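Local coordinates for CELL WALL surface anchor family protein (PDB 2WW8), which is a pilus adhesin of Streptococcus pneumoniae, probably recognising host cells through an integrin I-like domain with a magnesium site, at residues Leu363-Ala366 / Asp367-Thr371; Asp422-Leu426 / Ser427-Thr431; Trp521-Asn524 / Gly525-Pro529. All coordinates share one frame; numbering follows the deposited sequence.

Contact 1 of 3, residues Leu363-Ala366 / Asp367-Thr371. With CA (calcium ion), chain C.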
loop_
_atom_site.group_PDB
_atom_site.type_symbol
_atom_site.label_atom_id
_atom_site.label_comp_id
_atom_site.label_asym_id
_atom_site.label_seq_id
_atom_site.Cartn_x
_atom_site.Cartn_y
_atom_site.Cartn_z
ATOM N N LEU A 363 29.068 -32.241 13.057
ATOM C CA LEU A 363 28.106 -33.345 12.975
ATOM C C LEU A 363 27.682 -33.724 14.405
ATOM O O LEU A 363 26.505 -33.973 14.666
ATOM C CB LEU A 363 28.761 -34.532 12.244
ATOM C CG LEU A 363 28.940 -34.365 10.737
ATOM C CD1 LEU A 363 29.884 -35.485 10.204
ATOM C CD2 LEU A 363 27.610 -34.305 9.951
ATOM N N MET A 364 28.633 -33.781 15.340
ATOM C CA MET A 364 28.295 -33.998 16.743
ATOM C C MET A 364 27.305 -33.029 17.361
ATOM O O MET A 364 26.399 -33.462 18.079
ATOM C CB MET A 364 29.513 -34.145 17.677
ATOM C CG MET A 364 30.342 -35.335 17.351
ATOM S SD MET A 364 32.016 -35.247 18.038
ATOM C CE MET A 364 31.676 -34.915 19.817
ATOM N N LYS A 365 27.483 -31.735 17.083
ATOM C CA LYS A 365 26.601 -30.706 17.559
ATOM C C LYS A 365 25.210 -30.902 16.920
ATOM O O LYS A 365 24.244 -30.792 17.632
ATOM C CB LYS A 365 27.173 -29.305 17.269
ATOM C CG LYS A 365 26.258 -28.221 17.905
ATOM C CD LYS A 365 26.014 -28.513 19.391
ATOM C CE LYS A 365 27.106 -27.903 20.238
ATOM N NZ LYS A 365 26.790 -28.153 21.671
ATOM N N ALA A 366 25.091 -31.200 15.625
ATOM C CA ALA A 366 23.755 -31.458 15.035
ATOM C C ALA A 366 23.096 -32.685 15.692
ATOM O O ALA A 366 21.933 -32.640 16.069
ATOM C CB ALA A 366 23.846 -31.699 13.535
ATOM N N ASP A 367 23.819 -33.784 15.879
ATOM C CA ASP A 367 23.219 -34.958 16.558
ATOM C C ASP A 367 22.781 -34.616 17.992
ATOM O O ASP A 367 21.699 -35.028 18.396
ATOM C CB ASP A 367 24.279 -36.074 16.586
ATOM C CG ASP A 367 23.721 -37.409 17.014
ATOM O OD1 ASP A 367 22.563 -37.720 16.722
ATOM O OD2 ASP A 367 24.452 -38.204 17.617
ATOM N N GLU A 368 23.582 -33.837 18.734
ATOM C CA GLU A 368 23.214 -33.388 20.077
ATOM C C GLU A 368 21.921 -32.574 20.108
ATOM O O GLU A 368 21.004 -32.858 20.900
ATOM C CB GLU A 368 24.368 -32.569 20.715
ATOM C CG GLU A 368 24.052 -31.951 22.046
ATOM C CD GLU A 368 25.304 -31.269 22.661
ATOM O OE1 GLU A 368 26.329 -30.963 22.001
ATOM O OE2 GLU A 368 25.297 -31.064 23.880
ATOM N N ILE A 369 21.826 -31.560 19.253
ATOM C CA ILE A 369 20.601 -30.764 19.171
ATOM C C ILE A 369 19.366 -31.630 18.863
ATOM O O ILE A 369 18.351 -31.500 19.533
ATOM C CB ILE A 369 20.729 -29.618 18.135
ATOM C CG1 ILE A 369 21.776 -28.631 18.678
ATOM C CG2 ILE A 369 19.343 -28.987 17.800
ATOM C CD1 ILE A 369 22.140 -27.613 17.646
ATOM N N LEU A 370 19.434 -32.460 17.830
ATOM C CA LEU A 370 18.265 -33.318 17.464
ATOM C C LEU A 370 17.971 -34.341 18.561
ATOM O O LEU A 370 16.811 -34.511 18.953
ATOM C CB LEU A 370 18.580 -33.986 16.142
ATOM C CG LEU A 370 18.561 -33.049 14.940
ATOM C CD1 LEU A 370 19.169 -33.785 13.766
ATOM C CD2 LEU A 370 17.061 -32.548 14.638
ATOM N N THR A 371 19.017 -34.959 19.123
ATOM C CA THR A 371 18.795 -35.913 20.197
ATOM C C THR A 371 18.087 -35.231 21.395
ATOM O O THR A 371 17.151 -35.758 22.008
ATOM C CB THR A 371 20.132 -36.650 20.571
ATOM O OG1 THR A 371 20.553 -37.434 19.431
ATOM C CG2 THR A 371 19.842 -37.635 21.725
HETATM CA CA CA C . 23.045 -40.151 17.524
HETATM O O HOH W 1 21.417 -39.842 19.286
HETATM O O HOH W 2 24.596 -40.981 19.127
HETATM O O HOH W 3 22.669 -42.563 17.788
#

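Contact 2 of 3, residues Asp422-Leu426 / Ser427-Thr431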
loop_
_atom_site.group_PDB
_atom_site.type_symbol
_atom_site.label_atom_id
_atom_site.label_comp_id
_atom_site.label_asym_id
_atom_site.label_seq_id
_atom_site.Cartn_x
_atom_site.Cartn_y
_atom_site.Cartn_z
ATOM N N ASP A 422 29.997 -51.014 11.343
ATOM C CA ASP A 422 30.732 -50.264 10.311
ATOM C C ASP A 422 31.295 -48.927 10.793
ATOM O O ASP A 422 31.754 -48.101 9.974
ATOM C CB ASP A 422 29.869 -49.974 9.068
ATOM C CG ASP A 422 28.584 -49.188 9.373
ATOM O OD1 ASP A 422 28.410 -48.807 10.551
ATOM O OD2 ASP A 422 27.715 -48.965 8.473
ATOM N N GLY A 423 31.259 -48.706 12.104
ATOM C CA GLY A 423 31.641 -47.427 12.658
ATOM C C GLY A 423 32.086 -47.519 14.095
ATOM O O GLY A 423 32.292 -48.610 14.598
ATOM N N ILE A 424 32.223 -46.357 14.715
ATOM C CA ILE A 424 32.755 -46.262 16.059
ATOM C C ILE A 424 31.805 -45.397 16.896
ATOM O O ILE A 424 31.496 -44.292 16.526
ATOM C CB ILE A 424 34.212 -45.682 16.051
ATOM C CG1 ILE A 424 35.152 -46.614 15.237
ATOM C CG2 ILE A 424 34.727 -45.551 17.512
ATOM C CD1 ILE A 424 36.552 -45.959 14.957
ATOM N N LEU A 425 31.393 -45.911 18.046
ATOM C CA LEU A 425 30.579 -45.176 19.007
ATOM C C LEU A 425 31.316 -43.963 19.554
ATOM O O LEU A 425 32.531 -43.990 19.745
ATOM C CB LEU A 425 30.257 -46.105 20.160
ATOM C CG LEU A 425 29.246 -47.205 19.840
ATOM C CD1 LEU A 425 28.862 -47.820 21.150
ATOM C CD2 LEU A 425 27.996 -46.680 19.164
ATOM N N LEU A 426 30.564 -42.917 19.846
ATOM C CA LEU A 426 31.208 -41.698 20.338
ATOM C C LEU A 426 32.040 -41.933 21.614
ATOM O O LEU A 426 33.098 -41.309 21.805
ATOM C CB LEU A 426 30.176 -40.581 20.579
ATOM C CG LEU A 426 30.715 -39.161 20.854
ATOM C CD1 LEU A 426 31.702 -38.628 19.838
ATOM C CD2 LEU A 426 29.510 -38.197 21.097
ATOM N N SER A 427 31.606 -42.888 22.436
ATOM C CA SER A 427 32.353 -43.206 23.660
ATOM C C SER A 427 33.720 -43.907 23.396
ATOM O O SER A 427 34.561 -44.062 24.284
ATOM C CB SER A 427 31.433 -43.981 24.622
ATOM O OG SER A 427 31.139 -45.204 23.988
ATOM N N ASP A 428 33.986 -44.351 22.171
ATOM C CA ASP A 428 35.312 -44.871 21.841
ATOM C C ASP A 428 36.210 -43.844 21.116
ATOM O O ASP A 428 37.294 -44.189 20.668
ATOM C CB ASP A 428 35.266 -46.218 21.085
ATOM C CG ASP A 428 34.688 -47.325 21.922
ATOM O OD1 ASP A 428 35.120 -47.463 23.093
ATOM O OD2 ASP A 428 33.786 -48.094 21.494
ATOM N N PHE A 429 35.801 -42.581 21.075
ATOM C CA PHE A 429 36.703 -41.445 20.797
ATOM C C PHE A 429 37.044 -40.662 22.059
ATOM O O PHE A 429 36.244 -40.673 23.010
ATOM C CB PHE A 429 35.966 -40.469 19.920
ATOM C CG PHE A 429 35.772 -40.934 18.509
ATOM C CD1 PHE A 429 36.723 -40.597 17.548
ATOM C CD2 PHE A 429 34.648 -41.690 18.149
ATOM C CE1 PHE A 429 36.517 -40.951 16.204
ATOM C CE2 PHE A 429 34.429 -42.069 16.794
ATOM C CZ PHE A 429 35.413 -41.717 15.839
ATOM N N ILE A 430 38.182 -39.960 22.072
ATOM C CA ILE A 430 38.414 -38.987 23.169
ATOM C C ILE A 430 37.855 -37.645 22.731
ATOM O O ILE A 430 38.353 -37.046 21.777
ATOM C CB ILE A 430 39.898 -38.872 23.616
ATOM C CG1 ILE A 430 40.476 -40.259 23.966
ATOM C CG2 ILE A 430 40.018 -37.944 24.833
ATOM C CD1 ILE A 430 41.982 -40.300 23.765
ATOM N N THR A 431 36.842 -37.137 23.413
ATOM C CA THR A 431 36.271 -35.874 22.907
ATOM C C THR A 431 36.267 -34.801 23.985
ATOM O O THR A 431 35.744 -33.741 23.752
ATOM C CB THR A 431 34.799 -36.096 22.520
ATOM O OG1 THR A 431 34.074 -36.471 23.690
ATOM C CG2 THR A 431 34.668 -37.196 21.432
HETATM O O HOH W 4 32.685 -48.395 19.115
HETATM O O HOH W 5 33.675 -39.363 23.838
#

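Contact 3 of 3, residues Trp521-Asn524 / Gly525-Pro529. With CA (calcium ion), chain C.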
loop_
_atom_site.group_PDB
_atom_site.type_symbol
_atom_site.label_atom_id
_atom_site.label_comp_id
_atom_site.label_asym_id
_atom_site.label_seq_id
_atom_site.Cartn_x
_atom_site.Cartn_y
_atom_site.Cartn_z
ATOM N N TRP A 521 33.601 -43.079 10.228
ATOM C CA TRP A 521 33.251 -44.053 11.241
ATOM C C TRP A 521 32.394 -43.461 12.358
ATOM O O TRP A 521 31.478 -44.163 12.863
ATOM C CB TRP A 521 34.532 -44.687 11.819
ATOM C CG TRP A 521 35.289 -45.458 10.813
ATOM C CD1 TRP A 521 34.788 -46.149 9.752
ATOM C CD2 TRP A 521 36.699 -45.698 10.817
ATOM N NE1 TRP A 521 35.808 -46.779 9.079
ATOM C CE2 TRP A 521 36.994 -46.487 9.693
ATOM C CE3 TRP A 521 37.741 -45.272 11.635
ATOM C CZ2 TRP A 521 38.294 -46.902 9.391
ATOM C CZ3 TRP A 521 39.041 -45.671 11.328
ATOM C CH2 TRP A 521 39.299 -46.463 10.228
ATOM N N TYR A 522 32.717 -42.222 12.748
ATOM C CA TYR A 522 31.922 -41.469 13.717
ATOM C C TYR A 522 30.451 -41.398 13.192
ATOM O O TYR A 522 29.469 -41.676 13.909
ATOM C CB TYR A 522 32.432 -40.055 14.015
ATOM C CG TYR A 522 31.257 -39.250 14.605
ATOM C CD1 TYR A 522 30.784 -39.453 15.908
ATOM C CD2 TYR A 522 30.549 -38.369 13.797
ATOM C CE1 TYR A 522 29.669 -38.739 16.370
ATOM C CE2 TYR A 522 29.423 -37.657 14.234
ATOM C CZ TYR A 522 29.033 -37.856 15.537
ATOM O OH TYR A 522 27.920 -37.196 15.996
ATOM N N TYR A 523 30.304 -41.003 11.930
ATOM C CA TYR A 523 28.985 -40.812 11.312
ATOM C C TYR A 523 28.215 -42.139 11.313
ATOM O O TYR A 523 27.055 -42.195 11.780
ATOM C CB TYR A 523 29.126 -40.272 9.878
ATOM C CG TYR A 523 27.786 -40.014 9.205
ATOM C CD1 TYR A 523 27.095 -41.035 8.551
ATOM C CD2 TYR A 523 27.224 -38.740 9.228
ATOM C CE1 TYR A 523 25.830 -40.802 7.910
ATOM C CE2 TYR A 523 26.021 -38.483 8.578
ATOM C CZ TYR A 523 25.337 -39.504 7.955
ATOM O OH TYR A 523 24.117 -39.178 7.382
ATOM N N ASN A 524 28.842 -43.197 10.800
ATOM C CA ASN A 524 28.224 -44.521 10.745
ATOM C C ASN A 524 27.801 -44.998 12.132
ATOM O O ASN A 524 26.755 -45.637 12.293
ATOM C CB ASN A 524 29.210 -45.577 10.213
ATOM C CG ASN A 524 29.461 -45.423 8.723
ATOM O OD1 ASN A 524 28.712 -44.741 8.029
ATOM N ND2 ASN A 524 30.519 -46.056 8.235
ATOM N N GLY A 525 28.643 -44.695 13.107
ATOM C CA GLY A 525 28.370 -45.212 14.451
ATOM C C GLY A 525 27.295 -44.475 15.251
ATOM O O GLY A 525 26.661 -45.074 16.108
ATOM N N ASN A 526 27.100 -43.185 14.982
ATOM C CA ASN A 526 26.315 -42.312 15.880
ATOM C C ASN A 526 25.280 -41.442 15.201
ATOM O O ASN A 526 24.458 -40.802 15.885
ATOM C CB ASN A 526 27.306 -41.332 16.575
ATOM C CG ASN A 526 28.379 -42.091 17.347
ATOM O OD1 ASN A 526 28.124 -42.608 18.429
ATOM N ND2 ASN A 526 29.501 -42.313 16.695
ATOM N N ILE A 527 25.345 -41.364 13.877
ATOM C CA ILE A 527 24.360 -40.573 13.165
ATOM C C ILE A 527 23.520 -41.431 12.227
ATOM O O ILE A 527 22.310 -41.354 12.245
ATOM C CB ILE A 527 25.014 -39.426 12.408
ATOM C CG1 ILE A 527 25.565 -38.394 13.414
ATOM C CG2 ILE A 527 23.931 -38.703 11.496
ATOM C CD1 ILE A 527 26.009 -37.156 12.785
ATOM N N ALA A 528 24.138 -42.282 11.421
ATOM C CA ALA A 528 23.438 -43.170 10.490
ATOM C C ALA A 528 22.302 -44.016 11.117
ATOM O O ALA A 528 21.261 -44.159 10.495
ATOM C CB ALA A 528 24.430 -44.096 9.789
ATOM N N PRO A 529 22.467 -44.565 12.335
ATOM C CA PRO A 529 21.377 -45.410 12.905
ATOM C C PRO A 529 20.142 -44.598 13.334
ATOM O O PRO A 529 19.121 -45.171 13.581
ATOM C CB PRO A 529 22.021 -46.016 14.177
ATOM C CG PRO A 529 23.523 -45.788 13.970
ATOM C CD PRO A 529 23.651 -44.491 13.206
HETATM CA CA CA C . 23.045 -40.151 17.524
HETATM O O HOH W 2 24.596 -40.981 19.127
HETATM O O HOH W 1 21.417 -39.842 19.286
HETATM O O HOH W 3 22.669 -42.563 17.788
#

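Contact 1 of 3, residues Leu363-Ala366 / Asp367-Thr371
K365 and E368, one turn apart on helix 359-373, form a salt bridge, with K365 NZ 2.9 Å from E368 OE1. The ammonium group reaches that oxygen from above the carboxylate plane, 59° out of it. K365 leaves the helix with CG anti to the backbone N (chi1 -175°) and then bends at chi2 and chi3, which brings its end back toward the glutamate. Its side chain touches V273 of strand 269-275, while the charged end meets E368 at the more open edge. The tight side is apolar: A366, I369 and L370 all pack on V228 of strand 225-232, and I369 also meets A271. I369 lies close along its own helix, its CG1 3.4 Å from K365 O, which accepts I369 N at 3.0 Å.

On another side the helix supplies a metal ligand, D367. It grips the calcium ion with both oxygens, OD1 at 2.6 Å and OD2 at 2.4 Å, and OD1 is also hydrogen-bonded to Y532. T371 OG1 donates to D367 O at 2.9 Å from above the carbonyl plane and receives a 2.6 Å bond from water 1, itself a calcium ligand; a short hydroxyl suits both tasks. The helix lies between the five-stranded parallel sheet and helix 516-526, which, with the magnesium site of S234, S236 and D387, is consistent with a von Willebrand factor A (integrin I-like) domain.

Contact 2 of 3, residues Asp422-Leu426 / Ser427-Thr431
The carbonyl oxygen of L426 is gripped twice, by F429 N at 3.1 Å and by water 5, which donates to it at 2.9 Å. The first bond closes one of two overlapping type I beta turns; the other is closed by D428 N on L425 O, at 2.9 Å. Together they make a short 3-10-like bend in the loop between helix 407-416 and strand 442-443, and in both the N-H comes in above the carbonyl plane.

The bend brings I424 against F429. With CG1 of I424 anti to the carbonyl carbon (chi1 -61°), its CG2 lies beside that carbon and faces the ring, approaching F429 CE2 obliquely at 3.6 Å, while L426 O lies at the ring edge. Two apolar side chains suit this buried side, where I396 touches both and Y522 also meets F429. D428, likewise buried, has its charge matched by K417, which forms a salt bridge with OD2; water 4 donates to that same OD2 at 2.6 Å and accepts from L425 N at 3.0 Å, so the carboxylate also ties down the start of the turn. Helix 516-526 holds the loop backbone too.

At the far end water 5 is also hydrogen-bonded to T431 OG1, at 2.9 Å, and the methyl of the same threonine, CG2, rests 3.7 Å from L426 CD1.

Contact 3 of 3, residues Trp521-Asn524 / Gly525-Pro529
This is a local contact near the C-terminal end of helix 516-526, before a 3-10 turn at 528-529, where the chain presents a backbone oxygen to calcium. Y523 O accepts both I527 N, at 2.8 Å, and A528 N, at 2.9 Å, from opposite faces of its carbonyl plane; the i+5 bond from A528 N, a pi-type turn, departs from the i+4 alpha pattern. N526 turns its amide back, so that ND2 donates in the carbonyl plane to a lone pair of Y522 O at 2.9 Å. The amide lies only 16° from parallel to the Y522 ring, with ND2 3.2 Å from CD1. Its other bonds, ND2 to I424 O and OD1 to L426 N, fix the side chain, and N526 O binds the calcium ion at 2.3 Å.

I527 fits between two tyrosines. Y523 has CG anti to the backbone N (chi1 -178°), which swings its ring to where I527 CB lies over one face in a CH-pi contact, 4.2 Å from the centroid, while CD1 touches Y522 CE2 at 3.7 Å. P529, with no N-H to donate, sets CD 3.4 Å from N524 O. Outside the turn, Y522 packs on Q360, L363 and M364 of helix 359-373, and W521 meets F415 of helix 407-416 edge-to-face.

Contacts 1 and 3 meet at one calcium ion, and contact 2 packs beside them. The first two supply the metal directly: a bidentate carboxylate from the middle of a helix and a main-chain oxygen from near a helix end, D530 being the third protein ligand. Contact 2 touches no metal but joins both neighbours, hydrogen-bonding to contact 3 and packing on contact 1, where M364 CE meets L426 and T431. Contact 1 is the most buried, resting on the parallel sheet; contacts 2 and 3 are only partly buried. Their chemistry follows: regular helical bonds with an outer salt bridge in 363-371, turns and water bridges in 422-431, aromatic packing in 521-529.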